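Local coordinates for prepilin-like protein (Thermus thermophilus, PDB 6QVF) that is a type IV pilin-like protein linked to natural competence and probably serves as a DNA receptor at the tip of a pilus, at residues B[99-107]-B[118-127]; B[54-62]-B[138-146]. All blocks are in the same frame, centred on the assembly; numbering follows the deposited sequence.

From the N terminus, the long helix 2-30 leads into a small sheet of strands 32-35, 44-45 and 55-58, whose last strand runs into helix 59-66. In the antiparallel four-stranded sheet that follows, contact 1 pairs the two middle strands, closing a short loop through helix 111-114. Contact 2 brings the turn after the sheet's fourth strand, 131-139, back onto residues 54-62, a loop of 75 residues in which contact 1 is nested. Val-118 joins the two: its backbone N lies 2.8 Å from Val-138 O, a probable hydrogen bond, and its CG2 packs on Phe-60. Contact 1 thus forms the sheet's centre, and contact 2 ties its edge to the small sheet and helix 59-66.

Contact 1. Residues B[99-107]-B[118-127]; sequences GIPVAWDIR and VTVVVTATHP
Strands 100-107 and 118-125 run antiparallel at 163°, their axes approaching to 4.5 Å, as the central pair of the four-stranded sheet that packs on the long N-terminal helix in the pilin fold. Ala-103 with Thr-123, Asp-105 with Val-121 and Arg-107 with Thr-119 are hydrogen-bonded pairs, each linked by two N-H...O bonds; a further bond runs from Thr-125 N to Pro-101 O. The pairs between them are non-hydrogen-bonded, and CA-H...O contacts such as Val-122 CA to Ala-103 O line the gap.

Val-102, Trp-104, Ile-106, Val-120, Val-122 and Ala-124 share the face turned to helix 2-30. Here Val-122 CG1 lies against Trp-104 CB at 3.8 Å, while the indole leads off to a cation-pi contact with Arg-25. Ile-106 CG2 meets Val-118 CG1 at 3.8 Å. Near the sheet's end Ile-100 CD1 reaches His-126 CD2 (3.7 Å), and that imidazole also meets the ring of Phe-10.

The other face is more polar. A water hydrogen-bonded to Thr-119 OG1 also donates to Asp-105 O, bridging the strands. Bending at chi3 (64°), Arg-107 turns back to grip the Asp-105 carboxylate side-on. Nearly straight bonds join Arg-107 NE to Asp-105 OD1 (2.8 Å) and Arg-107 NH2 to Asp-105 OD2 (3.0 Å), both on the syn side, with the oxygens in the guanidinium plane but the nitrogens some 30° out of the carboxylate plane.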
ATOM      1  N   GLY B  99      -7.313 -17.115  13.878  1.00 29.59           N
ATOM      2  CA  GLY B  99      -6.043 -17.760  14.065  1.00 31.37           C
ATOM      3  C   GLY B  99      -4.952 -17.200  13.183  1.00 31.05           C
ATOM      4  O   GLY B  99      -3.866 -17.744  13.190  1.00 30.20           O
ATOM      5  N   ILE B 100      -5.235 -16.096  12.468  1.00 27.37           N
ATOM      6  CA  ILE B 100      -4.261 -15.490  11.578  1.00 23.61           C
ATOM      7  C   ILE B 100      -3.802 -14.174  12.191  1.00 21.34           C
ATOM      8  O   ILE B 100      -4.581 -13.237  12.307  1.00 23.63           O
ATOM      9  CB  ILE B 100      -4.825 -15.271  10.169  1.00 22.87           C
ATOM     10  CG1 ILE B 100      -5.304 -16.573   9.528  1.00 26.13           C
ATOM     11  CG2 ILE B 100      -3.783 -14.564   9.296  1.00 22.14           C
ATOM     12  CD1 ILE B 100      -6.262 -16.353   8.383  1.00 24.99           C
ATOM     13  N   PRO B 101      -2.531 -14.080  12.617  1.00 22.45           N
ATOM     14  CA  PRO B 101      -1.996 -12.822  13.126  1.00 21.49           C
ATOM     15  C   PRO B 101      -1.878 -11.804  11.985  1.00 20.70           C
ATOM     16  O   PRO B 101      -1.305 -12.104  10.954  1.00 22.74           O
ATOM     17  CB  PRO B 101      -0.600 -13.157  13.662  1.00 24.12           C
ATOM     18  CG  PRO B 101      -0.353 -14.621  13.347  1.00 32.73           C
ATOM     19  CD  PRO B 101      -1.515 -15.132  12.523  1.00 27.83           C
ATOM     20  N   VAL B 102      -2.339 -10.572  12.249  1.00 19.50           N
ATOM     21  CA  VAL B 102      -2.221  -9.490  11.348  1.00 18.90           C
ATOM     22  C   VAL B 102      -1.486  -8.351  12.052  1.00 17.67           C
ATOM     23  O   VAL B 102      -2.048  -7.709  12.952  1.00 19.60           O
ATOM     24  CB  VAL B 102      -3.606  -9.011  10.876  1.00 19.22           C
ATOM     25  CG1 VAL B 102      -3.446  -7.958   9.802  1.00 18.39           C
ATOM     26  CG2 VAL B 102      -4.466 -10.186  10.363  1.00 19.58           C
ATOM     27  N   ALA B 103      -0.249  -8.069  11.616  1.00 17.44           N
ATOM     28  CA  ALA B 103       0.490  -6.882  12.068  1.00 16.95           C
ATOM     29  C   ALA B 103      -0.136  -5.673  11.395  1.00 16.85           C
ATOM     30  O   ALA B 103      -0.515  -5.732  10.216  1.00 16.51           O
ATOM     31  CB  ALA B 103       1.929  -6.988  11.709  1.00 19.25           C
ATOM     32  N   TRP B 104      -0.267  -4.575  12.135  1.00 17.26           N
ATOM     33  CA  TRP B 104      -0.882  -3.375  11.583  1.00 17.44           C
ATOM     34  C   TRP B 104      -0.166  -2.148  12.129  1.00 17.48           C
ATOM     35  O   TRP B 104       0.382  -2.170  13.226  1.00 16.43           O
ATOM     36  CB  TRP B 104      -2.391  -3.302  11.880  1.00 16.58           C
ATOM     37  CG  TRP B 104      -2.706  -3.203  13.343  1.00 16.56           C
ATOM     38  CD1 TRP B 104      -3.007  -4.227  14.180  1.00 20.71           C
ATOM     39  CD2 TRP B 104      -2.832  -1.998  14.122  1.00 17.18           C
ATOM     40  NE1 TRP B 104      -3.255  -3.763  15.440  1.00 21.06           N
ATOM     41  CE2 TRP B 104      -3.168  -2.395  15.444  1.00 19.25           C
ATOM     42  CE3 TRP B 104      -2.707  -0.633  13.853  1.00 18.25           C
ATOM     43  CZ2 TRP B 104      -3.363  -1.469  16.472  1.00 19.81           C
ATOM     44  CZ3 TRP B 104      -2.866   0.277  14.884  1.00 19.06           C
ATOM     45  CH2 TRP B 104      -3.188  -0.148  16.172  1.00 20.90           C
ATOM     46  N   ASP B 105      -0.124  -1.111  11.293  1.00 15.02           N
ATOM     47  CA  ASP B 105       0.582   0.113  11.657  1.00 16.45           C
ATOM     48  C   ASP B 105      -0.094   1.303  10.979  1.00 15.69           C
ATOM     49  O   ASP B 105      -0.351   1.274   9.765  1.00 15.01           O
ATOM     50  CB  ASP B 105       2.036   0.028  11.171  1.00 16.42           C
ATOM     51  CG  ASP B 105       2.867   1.248  11.489  1.00 18.56           C
ATOM     52  OD1 ASP B 105       2.751   2.236  10.779  1.00 19.44           O
ATOM     53  OD2 ASP B 105       3.659   1.169  12.465  1.00 21.87           O
ATOM     54  N   ILE B 106      -0.338   2.343  11.772  1.00 15.32           N
ATOM     55  CA  ILE B 106      -0.789   3.654  11.326  1.00 12.98           C
ATOM     56  C   ILE B 106       0.344   4.640  11.549  1.00 13.81           C
ATOM     57  O   ILE B 106       0.906   4.683  12.664  1.00 15.70           O
ATOM     58  CB  ILE B 106      -2.001   4.113  12.147  1.00 14.74           C
ATOM     59  CG1 ILE B 106      -3.177   3.142  12.088  1.00 16.35           C
ATOM     60  CG2 ILE B 106      -2.412   5.504  11.748  1.00 15.26           C
ATOM     61  CD1 ILE B 106      -4.311   3.458  13.063  1.00 17.93           C
ATOM     62  N   ARG B 107       0.679   5.422  10.530  1.00 13.98           N
ATOM     63  CA  ARG B 107       1.651   6.512  10.760  1.00 15.19           C
ATOM     64  C   ARG B 107       1.461   7.695   9.824  1.00 14.31           C
ATOM     65  O   ARG B 107       1.020   7.557   8.674  1.00 14.44           O
ATOM     66  CB  ARG B 107       3.088   5.986  10.665  1.00 17.40           C
ATOM     67  CG  ARG B 107       3.457   5.351   9.343  1.00 17.46           C
ATOM     68  CD  ARG B 107       4.899   4.875   9.386  1.00 18.84           C
ATOM     69  NE  ARG B 107       5.056   3.840  10.385  1.00 20.25           N
ATOM     70  CZ  ARG B 107       6.192   3.580  11.053  1.00 22.96           C
ATOM     71  NH1 ARG B 107       7.318   4.229  10.769  1.00 19.45           N
ATOM     72  NH2 ARG B 107       6.191   2.644  11.992  1.00 21.86           N
ATOM     73  N   VAL B 118      -1.531  10.066   5.928  1.00 13.71           N
ATOM     74  CA  VAL B 118      -1.389   8.971   6.842  1.00 13.84           C
ATOM     75  C   VAL B 118      -1.444   7.667   6.052  1.00 15.62           C
ATOM     76  O   VAL B 118      -2.289   7.532   5.190  1.00 16.17           O
ATOM     77  CB  VAL B 118      -2.475   8.989   7.932  1.00 14.62           C
ATOM     78  CG1 VAL B 118      -2.540   7.679   8.684  1.00 14.74           C
ATOM     79  CG2 VAL B 118      -2.286  10.174   8.877  1.00 16.16           C
ATOM     80  N   THR B 119      -0.523   6.743   6.334  1.00 13.57           N
ATOM     81  CA  THR B 119      -0.576   5.393   5.785  1.00 14.68           C
ATOM     82  C   THR B 119      -1.014   4.389   6.855  1.00 13.83           C
ATOM     83  O   THR B 119      -0.684   4.490   8.074  1.00 14.36           O
ATOM     84  CB  THR B 119       0.744   4.988   5.134  1.00 16.12           C
ATOM     85  OG1 THR B 119       1.721   4.992   6.165  1.00 16.48           O
ATOM     86  CG2 THR B 119       1.165   5.921   4.021  1.00 17.57           C
ATOM     87  N   VAL B 120      -1.752   3.379   6.369  1.00 13.68           N
ATOM     88  CA  VAL B 120      -2.168   2.254   7.157  1.00 14.47           C
ATOM     89  C   VAL B 120      -1.687   1.005   6.402  1.00 15.44           C
ATOM     90  O   VAL B 120      -1.998   0.823   5.217  1.00 13.64           O
ATOM     91  CB  VAL B 120      -3.691   2.210   7.392  1.00 14.21           C
ATOM     92  CG1 VAL B 120      -4.078   1.074   8.340  1.00 16.71           C
ATOM     93  CG2 VAL B 120      -4.225   3.563   7.853  1.00 16.91           C
ATOM     94  N   VAL B 121      -0.855   0.208   7.060  1.00 13.02           N
ATOM     95  CA  VAL B 121      -0.245  -0.965   6.451  1.00 14.73           C
ATOM     96  C   VAL B 121      -0.474  -2.168   7.333  1.00 14.82           C
ATOM     97  O   VAL B 121      -0.211  -2.095   8.527  1.00 14.79           O
ATOM     98  CB  VAL B 121       1.238  -0.714   6.158  1.00 16.79           C
ATOM     99  CG1 VAL B 121       1.886  -1.903   5.485  1.00 20.11           C
ATOM    100  CG2 VAL B 121       1.373   0.518   5.302  1.00 20.02           C
ATOM    101  N   VAL B 122      -0.850  -3.293   6.710  1.00 15.23           N
ATOM    102  CA  VAL B 122      -1.092  -4.520   7.424  1.00 15.42           C
ATOM    103  C   VAL B 122      -0.394  -5.682   6.729  1.00 15.56           C
ATOM    104  O   VAL B 122      -0.287  -5.712   5.512  1.00 15.20           O
ATOM    105  CB  VAL B 122      -2.595  -4.803   7.580  1.00 14.28           C
ATOM    106  CG1 VAL B 122      -3.293  -3.626   8.251  1.00 15.87           C
ATOM    107  CG2 VAL B 122      -3.249  -5.170   6.267  1.00 15.71           C
ATOM    108  N   THR B 123       0.018  -6.641   7.546  1.00 14.79           N
ATOM    109  CA  THR B 123       0.553  -7.892   7.021  1.00 15.25           C
ATOM    110  C   THR B 123      -0.057  -9.063   7.786  1.00 16.36           C
ATOM    111  O   THR B 123       0.174  -9.194   9.016  1.00 17.74           O
ATOM    112  CB  THR B 123       2.076  -7.938   7.105  1.00 17.34           C
ATOM    113  OG1 THR B 123       2.697  -6.926   6.317  1.00 19.02           O
ATOM    114  CG2 THR B 123       2.635  -9.277   6.648  1.00 17.45           C
ATOM    115  N   ALA B 124      -0.805  -9.886   7.053  1.00 16.67           N
ATOM    116  CA  ALA B 124      -1.386 -11.127   7.605  1.00 18.38           C
ATOM    117  C   ALA B 124      -0.433 -12.283   7.320  1.00 20.52           C
ATOM    118  O   ALA B 124      -0.022 -12.459   6.193  1.00 20.83           O
ATOM    119  CB  ALA B 124      -2.705 -11.422   6.976  1.00 19.99           C
ATOM    120  N   THR B 125      -0.034 -13.010   8.354  1.00 19.23           N
ATOM    121  CA  THR B 125       0.867 -14.152   8.155  1.00 19.96           C
ATOM    122  C   THR B 125       0.115 -15.405   8.596  1.00 23.10           C
ATOM    123  O   THR B 125      -0.092 -15.620   9.807  1.00 23.50           O
ATOM    124  CB  THR B 125       2.150 -14.018   8.978  1.00 22.58           C
ATOM    125  OG1 THR B 125       2.907 -12.875   8.571  1.00 24.90           O
ATOM    126  CG2 THR B 125       3.010 -15.255   8.865  1.00 27.01           C
ATOM    127  N   HIS B 126      -0.356 -16.178   7.620  1.00 22.09           N
ATOM    128  CA  HIS B 126      -1.079 -17.421   7.906  1.00 24.34           C
ATOM    129  C   HIS B 126      -0.123 -18.390   8.570  1.00 25.62           C
ATOM    130  O   HIS B 126       1.029 -18.504   8.159  1.00 26.51           O
ATOM    131  CB  HIS B 126      -1.644 -18.051   6.638  1.00 25.83           C
ATOM    132  CG  HIS B 126      -2.755 -18.996   6.910  1.00 27.16           C
ATOM    133  ND1 HIS B 126      -2.547 -20.289   7.395  1.00 27.46           N
ATOM    134  CD2 HIS B 126      -4.090 -18.833   6.769  1.00 25.66           C
ATOM    135  CE1 HIS B 126      -3.721 -20.858   7.536  1.00 32.32           C
ATOM    136  NE2 HIS B 126      -4.687 -20.007   7.137  1.00 29.17           N
ATOM    137  N   PRO B 127      -0.575 -19.088   9.634  1.00 27.47           N
ATOM    138  CA  PRO B 127       0.267 -20.080  10.296  1.00 28.65           C
ATOM    139  C   PRO B 127       0.762 -21.182   9.348  1.00 29.12           C
ATOM    140  O   PRO B 127       1.802 -21.778   9.599  1.00 33.89           O
ATOM    141  CB  PRO B 127      -0.633 -20.681  11.382  1.00 31.45           C
ATOM    142  CG  PRO B 127      -1.746 -19.680  11.574  1.00 34.81           C
ATOM    143  CD  PRO B 127      -1.872 -18.881  10.296  1.00 25.15           C
TER
HETATM  144  O   HOH W   1       1.672   2.683   7.911  1.00 17.33           O

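Contact 2. Residues B[54-62]-B[138-146]; sequences NWRSFYFVD and VTCYDVYPS
A largely apolar seam, with an arginine at one end, joins the pilin sheet to the small sheet at the head of the fold in this contact, where the turn after strand 131-139 lies along strand 55-58 and the start of helix 59-66. Alternate side chains, Arg-56, Phe-58 and Phe-60, point toward 138-146, and the two backbones stay well apart, the CA atoms of Phe-60 and Cys-140 lying 7.0 Å from each other.

Phe-60 sits over the beginning of the turn. With CG anti to the backbone N (chi1 179°), its ring reaches out toward 138-146, where Cys-140 CA lies over one face, 4.0 Å from the centroid and 18° off the normal, a CH-pi contact. Val-138 O stands at the ring edge, and Cys-140 CB touches CE1. Cys-140 is itself fixed through its disulfide to Cys-155, while Val-29 of the long helix also packs on Phe-60.

Within the turn, Thr-139 OG1 accepts from Tyr-141 N in an ST turn, and Thr-139 N donates to Asp-142 OD2 (3.0 Å), which is approached from above the carboxylate plane.

Further along, Val-143 CG2 presses obliquely on Phe-58 CE1 at 3.5 Å, and Tyr-144 O lies in the plane of the same ring at its edge, also 3.5 Å from CE1. Pro-145, which follows a cis peptide bond, comes to meet Arg-56. The arginine chain bends at chi3 (-74°) and lays one face of its guanidinium against the proline, with Pro-145 CD 3.2 Å above the plane, displaced toward the rim, and 3.4 Å from Arg-56 NH1.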
ATOM      1  N   ASN B  54     -20.488  24.451  18.636  1.00 27.03           N
ATOM      2  CA  ASN B  54     -19.719  23.189  18.596  1.00 26.02           C
ATOM      3  C   ASN B  54     -18.757  23.152  17.402  1.00 24.38           C
ATOM      4  O   ASN B  54     -18.888  23.877  16.411  1.00 23.39           O
ATOM      5  CB  ASN B  54     -20.649  21.978  18.633  1.00 28.16           C
ATOM      6  CG  ASN B  54     -21.327  21.830  19.978  1.00 31.78           C
ATOM      7  OD1 ASN B  54     -20.695  22.000  21.027  1.00 32.85           O
ATOM      8  ND2 ASN B  54     -22.604  21.501  19.968  1.00 37.59           N
ATOM      9  N   TRP B  55     -17.781  22.244  17.515  1.00 23.43           N
ATOM     10  CA  TRP B  55     -16.732  22.088  16.548  1.00 22.17           C
ATOM     11  C   TRP B  55     -16.662  20.620  16.141  1.00 21.26           C
ATOM     12  O   TRP B  55     -17.055  19.738  16.878  1.00 22.10           O
ATOM     13  CB  TRP B  55     -15.374  22.495  17.153  1.00 23.88           C
ATOM     14  CG  TRP B  55     -15.193  23.971  17.370  1.00 22.98           C
ATOM     15  CD1 TRP B  55     -16.005  24.814  18.079  1.00 26.64           C
ATOM     16  CD2 TRP B  55     -14.159  24.799  16.796  1.00 23.44           C
ATOM     17  NE1 TRP B  55     -15.532  26.094  17.996  1.00 26.54           N
ATOM     18  CE2 TRP B  55     -14.408  26.123  17.219  1.00 25.83           C
ATOM     19  CE3 TRP B  55     -13.029  24.551  16.004  1.00 23.95           C
ATOM     20  CZ2 TRP B  55     -13.585  27.186  16.857  1.00 27.59           C
ATOM     21  CZ3 TRP B  55     -12.237  25.607  15.626  1.00 23.18           C
ATOM     22  CH2 TRP B  55     -12.493  26.901  16.074  1.00 27.75           C
ATOM     23  N   ARG B  56     -16.099  20.386  14.964  1.00 18.93           N
ATOM     24  CA  ARG B  56     -15.714  19.027  14.583  1.00 18.32           C
ATOM     25  C   ARG B  56     -14.229  18.821  14.936  1.00 19.08           C
ATOM     26  O   ARG B  56     -13.423  19.742  14.797  1.00 19.35           O
ATOM     27  CB  ARG B  56     -16.002  18.833  13.094  1.00 19.22           C
ATOM     28  CG  ARG B  56     -15.790  17.396  12.616  1.00 21.47           C
ATOM     29  CD  ARG B  56     -16.389  17.227  11.238  1.00 24.57           C
ATOM     30  NE  ARG B  56     -17.851  17.182  11.329  1.00 29.23           N
ATOM     31  CZ  ARG B  56     -18.716  18.064  10.843  1.00 33.57           C
ATOM     32  NH1 ARG B  56     -18.338  19.238  10.357  1.00 37.14           N
ATOM     33  NH2 ARG B  56     -19.996  17.755  10.874  1.00 38.62           N
ATOM     34  N   SER B  57     -13.916  17.599  15.383  1.00 17.06           N
ATOM     35  CA  SER B  57     -12.605  17.130  15.726  1.00 17.95           C
ATOM     36  C   SER B  57     -12.306  15.922  14.855  1.00 16.64           C
ATOM     37  O   SER B  57     -13.096  14.958  14.816  1.00 18.17           O
ATOM     38  CB  SER B  57     -12.536  16.771  17.181  1.00 19.89           C
ATOM     39  OG  SER B  57     -11.241  16.308  17.579  1.00 20.46           O
ATOM     40  N   PHE B  58     -11.152  15.970  14.174  1.00 14.65           N
ATOM     41  CA  PHE B  58     -10.746  14.864  13.299  1.00 16.06           C
ATOM     42  C   PHE B  58      -9.628  14.043  13.941  1.00 16.50           C
ATOM     43  O   PHE B  58      -8.574  14.571  14.239  1.00 16.00           O
ATOM     44  CB  PHE B  58     -10.246  15.389  11.952  1.00 16.18           C
ATOM     45  CG  PHE B  58     -11.268  16.166  11.172  1.00 15.81           C
ATOM     46  CD1 PHE B  58     -12.245  15.504  10.474  1.00 17.39           C
ATOM     47  CD2 PHE B  58     -11.286  17.551  11.157  1.00 16.85           C
ATOM     48  CE1 PHE B  58     -13.191  16.190   9.745  1.00 20.94           C
ATOM     49  CE2 PHE B  58     -12.256  18.236  10.439  1.00 20.65           C
ATOM     50  CZ  PHE B  58     -13.207  17.548   9.743  1.00 19.61           C
ATOM     51  N   TYR B  59      -9.877  12.751  14.098  1.00 15.11           N
ATOM     52  CA  TYR B  59      -8.852  11.861  14.619  1.00 16.15           C
ATOM     53  C   TYR B  59      -7.642  11.815  13.672  1.00 15.00           C
ATOM     54  O   TYR B  59      -6.568  11.393  14.093  1.00 14.35           O
ATOM     55  CB  TYR B  59      -9.411  10.462  14.876  1.00 16.87           C
ATOM     56  CG  TYR B  59     -10.178  10.328  16.164  1.00 18.51           C
ATOM     57  CD1 TYR B  59     -11.377  10.998  16.348  1.00 20.33           C
ATOM     58  CD2 TYR B  59      -9.658   9.646  17.240  1.00 21.35           C
ATOM     59  CE1 TYR B  59     -12.090  10.892  17.535  1.00 22.76           C
ATOM     60  CE2 TYR B  59     -10.369   9.506  18.426  1.00 25.74           C
ATOM     61  CZ  TYR B  59     -11.573  10.169  18.591  1.00 24.97           C
ATOM     62  OH  TYR B  59     -12.267  10.085  19.773  1.00 29.30           O
ATOM     63  N   PHE B  60      -7.850  12.157  12.404  1.00 13.19           N
ATOM     64  CA  PHE B  60      -6.743  12.229  11.446  1.00 13.57           C
ATOM     65  C   PHE B  60      -5.570  12.990  12.080  1.00 15.36           C
ATOM     66  O   PHE B  60      -4.395  12.604  11.960  1.00 15.33           O
ATOM     67  CB  PHE B  60      -7.202  12.870  10.143  1.00 15.47           C
ATOM     68  CG  PHE B  60      -6.107  12.984   9.126  1.00 15.51           C
ATOM     69  CD1 PHE B  60      -5.187  14.025   9.183  1.00 16.69           C
ATOM     70  CD2 PHE B  60      -5.966  12.001   8.166  1.00 17.51           C
ATOM     71  CE1 PHE B  60      -4.138  14.080   8.271  1.00 19.85           C
ATOM     72  CE2 PHE B  60      -4.945  12.102   7.222  1.00 19.29           C
ATOM     73  CZ  PHE B  60      -4.041  13.123   7.290  1.00 20.68           C
ATOM     74  N   VAL B  61      -5.887  14.118  12.715  1.00 13.95           N
ATOM     75  CA  VAL B  61      -4.842  14.967  13.317  1.00 14.72           C
ATOM     76  C   VAL B  61      -4.090  14.213  14.408  1.00 15.02           C
ATOM     77  O   VAL B  61      -2.853  14.259  14.474  1.00 14.67           O
ATOM     78  CB  VAL B  61      -5.457  16.266  13.865  1.00 14.59           C
ATOM     79  CG1 VAL B  61      -4.427  17.162  14.544  1.00 16.62           C
ATOM     80  CG2 VAL B  61      -6.196  17.024  12.780  1.00 16.85           C
ATOM     81  N   ASP B  62      -4.827  13.538  15.291  1.00 16.14           N
ATOM     82  CA  ASP B  62      -4.240  12.797  16.373  1.00 15.71           C
ATOM     83  C   ASP B  62      -3.308  11.711  15.836  1.00 13.73           C
ATOM     84  O   ASP B  62      -2.167  11.591  16.283  1.00 15.34           O
ATOM     85  CB  ASP B  62      -5.299  12.210  17.296  1.00 15.34           C
ATOM     86  CG  ASP B  62      -6.179  13.325  17.828  1.00 18.29           C
ATOM     87  OD1 ASP B  62      -5.724  14.022  18.748  1.00 19.41           O
ATOM     88  OD2 ASP B  62      -7.270  13.538  17.243  1.00 18.02           O
ATOM     89  N   VAL B 138      -4.252   7.573   3.133  1.00 13.93           N
ATOM     90  CA  VAL B 138      -5.321   8.481   3.495  1.00 13.05           C
ATOM     91  C   VAL B 138      -4.732   9.887   3.568  1.00 14.98           C
ATOM     92  O   VAL B 138      -3.724  10.082   4.243  1.00 16.32           O
ATOM     93  CB  VAL B 138      -5.950   8.078   4.846  1.00 14.55           C
ATOM     94  CG1 VAL B 138      -7.108   8.978   5.172  1.00 17.80           C
ATOM     95  CG2 VAL B 138      -6.426   6.619   4.872  1.00 18.34           C
ATOM     96  N   THR B 139      -5.388  10.862   2.960  1.00 15.72           N
ATOM     97  CA  THR B 139      -4.967  12.231   3.074  1.00 16.54           C
ATOM     98  C   THR B 139      -5.992  13.029   3.854  1.00 17.26           C
ATOM     99  O   THR B 139      -7.140  12.627   4.075  1.00 15.61           O
ATOM    100  CB  THR B 139      -4.682  12.917   1.739  1.00 18.53           C
ATOM    101  OG1 THR B 139      -5.923  13.306   1.142  1.00 19.82           O
ATOM    102  CG2 THR B 139      -3.914  12.028   0.784  1.00 19.10           C
ATOM    103  N   CYS B 140      -5.545  14.206   4.279  1.00 16.26           N
ATOM    104  CA  CYS B 140      -6.383  15.101   5.022  1.00 17.18           C
ATOM    105  C   CYS B 140      -7.591  15.532   4.203  1.00 15.61           C
ATOM    106  O   CYS B 140      -8.580  15.936   4.775  1.00 18.33           O
ATOM    107  CB  CYS B 140      -5.581  16.299   5.539  1.00 17.98           C
ATOM    108  SG  CYS B 140      -4.698  17.192   4.233  1.00 22.21           S
ATOM    109  N   TYR B 141      -7.521  15.430   2.882  1.00 16.29           N
ATOM    110  CA  TYR B 141      -8.586  15.789   2.012  1.00 17.44           C
ATOM    111  C   TYR B 141      -9.703  14.747   2.004  1.00 18.56           C
ATOM    112  O   TYR B 141     -10.789  15.003   1.448  1.00 20.39           O
ATOM    113  CB  TYR B 141      -8.083  16.033   0.592  1.00 19.33           C
ATOM    114  CG  TYR B 141      -7.154  17.222   0.497  1.00 24.83           C
ATOM    115  CD1 TYR B 141      -7.676  18.493   0.536  1.00 29.14           C
ATOM    116  CD2 TYR B 141      -5.775  17.084   0.503  1.00 29.45           C
ATOM    117  CE1 TYR B 141      -6.865  19.607   0.473  1.00 39.38           C
ATOM    118  CE2 TYR B 141      -4.940  18.195   0.458  1.00 32.89           C
ATOM    119  CZ  TYR B 141      -5.492  19.463   0.450  1.00 37.54           C
ATOM    120  OH  TYR B 141      -4.697  20.578   0.402  1.00 51.78           O
ATOM    121  N   ASP B 142      -9.453  13.568   2.578  1.00 16.03           N
ATOM    122  CA  ASP B 142     -10.411  12.486   2.520  1.00 14.89           C
ATOM    123  C   ASP B 142     -11.439  12.492   3.656  1.00 16.47           C
ATOM    124  O   ASP B 142     -12.385  11.661   3.633  1.00 16.67           O
ATOM    125  CB  ASP B 142      -9.665  11.151   2.534  1.00 15.00           C
ATOM    126  CG  ASP B 142      -8.771  10.975   1.317  1.00 17.26           C
ATOM    127  OD1 ASP B 142      -9.090  11.557   0.246  1.00 20.52           O
ATOM    128  OD2 ASP B 142      -7.810  10.165   1.402  1.00 18.91           O
ATOM    129  N   VAL B 143     -11.286  13.408   4.641  1.00 17.30           N
ATOM    130  CA  VAL B 143     -12.256  13.446   5.711  1.00 17.33           C
ATOM    131  C   VAL B 143     -13.537  14.117   5.176  1.00 15.83           C
ATOM    132  O   VAL B 143     -13.516  14.752   4.154  1.00 16.46           O
ATOM    133  CB  VAL B 143     -11.726  14.168   6.969  1.00 15.99           C
ATOM    134  CG1 VAL B 143     -10.512  13.483   7.543  1.00 17.09           C
ATOM    135  CG2 VAL B 143     -11.464  15.617   6.736  1.00 17.94           C
ATOM    136  N   TYR B 144     -14.616  13.972   5.945  1.00 18.36           N
ATOM    137  CA  TYR B 144     -15.863  14.644   5.673  1.00 20.12           C
ATOM    138  C   TYR B 144     -16.154  15.598   6.832  1.00 19.70           C
ATOM    139  O   TYR B 144     -16.083  15.201   7.994  1.00 22.30           O
ATOM    140  CB  TYR B 144     -17.051  13.668   5.545  1.00 22.77           C
ATOM    141  CG  TYR B 144     -18.354  14.399   5.355  1.00 24.64           C
ATOM    142  CD1 TYR B 144     -18.743  14.817   4.096  1.00 29.35           C
ATOM    143  CD2 TYR B 144     -19.092  14.814   6.447  1.00 29.21           C
ATOM    144  CE1 TYR B 144     -19.889  15.577   3.913  1.00 31.04           C
ATOM    145  CE2 TYR B 144     -20.231  15.590   6.284  1.00 33.22           C
ATOM    146  CZ  TYR B 144     -20.625  15.969   5.012  1.00 35.33           C
ATOM    147  OH  TYR B 144     -21.731  16.733   4.784  1.00 45.41           O
ATOM    148  N   PRO B 145     -16.563  16.849   6.567  1.00 22.21           N
ATOM    149  CA  PRO B 145     -16.561  17.403   5.219  1.00 23.67           C
ATOM    150  C   PRO B 145     -15.140  17.679   4.713  1.00 21.41           C
ATOM    151  O   PRO B 145     -14.234  17.835   5.521  1.00 20.25           O
ATOM    152  CB  PRO B 145     -17.301  18.732   5.368  1.00 29.66           C
ATOM    153  CG  PRO B 145     -17.261  19.041   6.801  1.00 33.58           C
ATOM    154  CD  PRO B 145     -17.089  17.762   7.580  1.00 28.09           C
ATOM    155  N   SER B 146     -15.007  17.785   3.392  1.00 22.98           N
ATOM    156  CA  SER B 146     -13.765  18.066   2.713  1.00 24.51           C
ATOM    157  C   SER B 146     -13.221  19.417   3.161  1.00 22.51           C
ATOM    158  O   SER B 146     -13.972  20.384   3.237  1.00 24.19           O
ATOM    159  CB  SER B 146     -13.960  18.051   1.214  1.00 31.84           C
ATOM    160  OG  SER B 146     -14.608  16.866   0.784  1.00 35.15           O
TER